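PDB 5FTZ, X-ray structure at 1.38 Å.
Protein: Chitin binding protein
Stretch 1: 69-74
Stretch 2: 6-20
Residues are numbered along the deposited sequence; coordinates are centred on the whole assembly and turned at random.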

# COMPACT_ATOMS: atom_id res chain seq x y z
N ALA A 69 -24.60 -11.32 32.90
CA ALA A 69 -23.45 -11.73 32.12
C ALA A 69 -23.66 -11.59 30.61
O ALA A 69 -24.75 -11.74 30.08
CB ALA A 69 -23.13 -13.19 32.42
N TRP A 70 -22.60 -11.24 29.89
CA TRP A 70 -22.66 -11.30 28.46
C TRP A 70 -22.96 -12.70 28.02
O TRP A 70 -22.52 -13.64 28.62
CB TRP A 70 -21.35 -10.88 27.80
CG TRP A 70 -20.98 -9.42 27.94
CD1 TRP A 70 -20.10 -8.88 28.82
CD2 TRP A 70 -21.46 -8.34 27.11
NE1 TRP A 70 -20.03 -7.55 28.61
CE2 TRP A 70 -20.86 -7.18 27.58
CE3 TRP A 70 -22.34 -8.27 26.03
CZ2 TRP A 70 -21.08 -5.95 26.99
CZ3 TRP A 70 -22.55 -7.01 25.45
CH2 TRP A 70 -21.94 -5.91 25.92
N PRO A 71 -23.76 -12.85 26.94
CA PRO A 71 -23.90 -14.21 26.38
C PRO A 71 -22.60 -14.70 25.83
O PRO A 71 -21.79 -13.90 25.33
CB PRO A 71 -24.91 -14.04 25.25
CG PRO A 71 -24.90 -12.64 24.91
CD PRO A 71 -24.45 -11.86 26.12
N THR A 72 -22.40 -16.01 25.84
CA THR A 72 -21.12 -16.57 25.37
C THR A 72 -21.33 -17.64 24.31
O THR A 72 -22.38 -18.29 24.26
CB THR A 72 -20.33 -17.25 26.49
OG1 THR A 72 -21.01 -18.43 26.92
CG2 THR A 72 -20.10 -16.41 27.70
N THR A 73 -20.31 -17.85 23.48
CA THR A 73 -20.23 -18.92 22.54
C THR A 73 -19.41 -20.03 23.21
O THR A 73 -18.28 -19.81 23.66
CB THR A 73 -19.56 -18.48 21.26
OG1 THR A 73 -20.30 -17.41 20.65
CG2 THR A 73 -19.42 -19.62 20.24
N ARG A 74 -19.95 -21.24 23.29
CA ARG A 74 -19.22 -22.40 23.78
C ARG A 74 -18.23 -22.88 22.77
O ARG A 74 -18.56 -23.02 21.58
CB ARG A 74 -20.21 -23.53 24.09
CG ARG A 74 -20.79 -23.37 25.49
CD ARG A 74 -19.99 -24.16 26.56
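Stretch 2 6-20: LPVSRQKVCQNGTVG

The most distinctive feature of this contact is an arginine laid flat on a tryptophan: the guanidinium of Arg10 stacks on the indole of Trp70 with the two planes only 6° apart and their centres separated by 3.8 Å. Arg10 CZ stands 3.5 Å from Trp70 NE1, over one face of the ring, and Arg10 CZ lies 3.8 Å from the centroid of the five-membered ring of Trp70, a cation-pi arrangement. The aliphatic part of the side chain follows the indole as well, with Arg10 CD 3.8 Å from the centroid of the six-membered ring. The side chain is extended, m at chi1 and t at chi2 and chi3, along this overlap. Because the guanidinium nitrogens and Trp70 NE1 find their hydrogen-bonding partners elsewhere in the structure, the stack can form without leaving these polar groups unsatisfied.

Stretch 2 approaches the contact through a cis peptide bond before Pro7, runs through Val8 and enters a short helix, residues 10-15, with Ser9 at its N-cap. Stretch 1 is extended, mostly loop, and becomes strand at Thr73. The two chains run in opposite senses: Thr73 lies nearest Pro7, with CA atoms 6.3 Å apart, whereas Trp70 lies nearest Val19, with CA atoms 8.0 Å apart.

Beyond the helix, Gly17 adopts a positive phi and the chain turns, so that Val19 N donates to Val13 O at 3.2 Å. This turn brings Val19 back beside the helix, where it joins Val13 in packing against Trp70 and Pro71. Trp70 CZ3 is 4.0 Å from Val19 CG1 and 4.2 Å from Val13 CG2, while Cys14 SG, 4.1 Å from Trp70 CZ3, sits at the ring edge near its plane. Pro71 continues the apolar surface: its CD is 3.6 Å from Val19 CG2, and its CG is 4.0 Å from Thr18 CG2.

Trp70 and Pro71 both point toward stretch 2, Thr72 points away, and Thr73 points toward it again. Thr73 OG1 comes within 3.9 Å of Val8 CG1, but its polar links to stretch 2 pass through water. One water donates to Val8 O at 2.7 Å and accepts from Thr73 OG1 at 2.6 Å; a second accepts from Val8 N at 2.9 Å and donates to Thr73 OG1 at 2.8 Å. The hydroxyl thus serves both polar groups of the Val8 backbone, although no direct hydrogen bond joins the two stretches.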

# COMPACT_ATOMS: atom_id res chain seq x y z
N LEU A 6 -18.22 -14.92 14.08
CA LEU A 6 -17.82 -16.20 14.68
C LEU A 6 -16.43 -16.05 15.26
O LEU A 6 -15.48 -15.78 14.50
CB LEU A 6 -17.79 -17.39 13.69
CG LEU A 6 -19.11 -17.79 13.13
CD1 LEU A 6 -18.93 -18.74 11.97
CD2 LEU A 6 -20.01 -18.40 14.22
N PRO A 7 -16.25 -16.19 16.59
CA PRO A 7 -17.30 -16.24 17.60
C PRO A 7 -17.96 -14.85 17.66
O PRO A 7 -17.26 -13.84 17.50
CB PRO A 7 -16.49 -16.52 18.89
CG PRO A 7 -15.13 -15.95 18.66
CD PRO A 7 -14.91 -15.99 17.18
N VAL A 8 -19.26 -14.82 17.84
CA VAL A 8 -19.99 -13.56 17.74
C VAL A 8 -19.47 -12.53 18.72
O VAL A 8 -19.32 -12.80 19.92
CB VAL A 8 -21.51 -13.78 17.80
CG1 VAL A 8 -21.94 -14.27 19.14
CG2 VAL A 8 -22.21 -12.50 17.41
N SER A 9 -19.22 -11.32 18.24
CA SER A 9 -18.66 -10.24 19.03
C SER A 9 -19.72 -9.45 19.74
O SER A 9 -20.90 -9.49 19.42
CB SER A 9 -17.84 -9.32 18.15
OG SER A 9 -18.63 -8.82 17.05
N ARG A 10 -19.31 -8.70 20.77
CA ARG A 10 -20.21 -7.88 21.54
C ARG A 10 -20.97 -6.91 20.67
O ARG A 10 -22.17 -6.70 20.93
CB ARG A 10 -19.49 -7.20 22.71
CG ARG A 10 -19.03 -8.14 23.81
CD ARG A 10 -18.30 -7.38 24.89
NE ARG A 10 -17.84 -8.31 25.95
CZ ARG A 10 -17.02 -7.96 26.94
NH1 ARG A 10 -16.58 -6.73 27.04
NH2 ARG A 10 -16.62 -8.91 27.80
N GLN A 11 -20.31 -6.26 19.72
CA GLN A 11 -21.06 -5.32 18.90
C GLN A 11 -22.16 -6.02 18.13
O GLN A 11 -23.23 -5.41 17.91
CB GLN A 11 -20.12 -4.53 17.99
CG GLN A 11 -19.12 -5.30 17.13
CD GLN A 11 -17.77 -5.37 17.75
OE1 GLN A 11 -17.63 -5.91 18.84
NE2 GLN A 11 -16.78 -4.87 17.08
N LYS A 12 -21.93 -7.24 17.70
CA LYS A 12 -22.95 -7.95 16.93
C LYS A 12 -24.06 -8.47 17.82
O LYS A 12 -25.23 -8.43 17.39
CB LYS A 12 -22.30 -9.06 16.13
CG LYS A 12 -23.24 -9.83 15.19
CD LYS A 12 -23.99 -8.93 14.23
CE LYS A 12 -24.67 -9.78 13.16
NZ LYS A 12 -25.28 -8.87 12.17
N VAL A 13 -23.78 -8.93 19.04
CA VAL A 13 -24.86 -9.31 19.92
C VAL A 13 -25.70 -8.12 20.31
O VAL A 13 -26.92 -8.27 20.50
CB VAL A 13 -24.47 -10.13 21.16
CG1 VAL A 13 -23.77 -11.43 20.74
CG2 VAL A 13 -23.69 -9.41 22.16
N CYS A 14 -25.13 -6.94 20.36
CA CYS A 14 -25.92 -5.71 20.56
C CYS A 14 -26.79 -5.43 19.32
O CYS A 14 -28.03 -5.24 19.44
CB CYS A 14 -24.94 -4.58 20.88
SG CYS A 14 -24.20 -4.61 22.51
N GLN A 15 -26.28 -5.57 18.13
CA GLN A 15 -27.07 -5.28 16.93
C GLN A 15 -28.17 -6.32 16.71
O GLN A 15 -29.28 -5.95 16.25
CB GLN A 15 -26.19 -5.13 15.72
CG GLN A 15 -26.92 -4.78 14.43
CD GLN A 15 -27.42 -6.00 13.73
OE1 GLN A 15 -26.90 -7.13 13.87
NE2 GLN A 15 -28.45 -5.81 12.90
N ASN A 16 -27.93 -7.58 17.04
CA ASN A 16 -28.79 -8.64 16.58
C ASN A 16 -29.98 -8.90 17.49
O ASN A 16 -30.76 -9.79 17.19
CB ASN A 16 -27.99 -9.87 16.16
CG ASN A 16 -27.55 -10.68 17.28
OD1 ASN A 16 -27.93 -10.45 18.44
ND2 ASN A 16 -26.63 -11.66 16.97
N GLY A 17 -30.10 -8.13 18.56
CA GLY A 17 -31.27 -8.29 19.42
C GLY A 17 -31.02 -9.15 20.61
O GLY A 17 -31.90 -9.33 21.45
N THR A 18 -29.83 -9.74 20.71
CA THR A 18 -29.57 -10.66 21.79
C THR A 18 -29.39 -9.94 23.12
O THR A 18 -29.73 -10.52 24.17
CB THR A 18 -28.34 -11.54 21.49
OG1 THR A 18 -28.58 -12.22 20.22
CG2 THR A 18 -28.15 -12.62 22.53
N VAL A 19 -28.80 -8.76 23.07
CA VAL A 19 -28.52 -7.93 24.23
C VAL A 19 -29.16 -6.61 23.97
O VAL A 19 -28.89 -5.99 22.94
CB VAL A 19 -26.97 -7.75 24.37
CG1 VAL A 19 -26.58 -6.70 25.36
CG2 VAL A 19 -26.36 -9.09 24.77
N GLY A 20 -29.93 -6.13 24.92
CA GLY A 20 -30.53 -4.81 24.80
C GLY A 20 -29.74 -3.73 25.52
O GLY A 20 -28.85 -4.02 26.32
O HOH W 1 -19.31 -15.12 21.35
O HOH W 2 -20.63 -17.41 17.89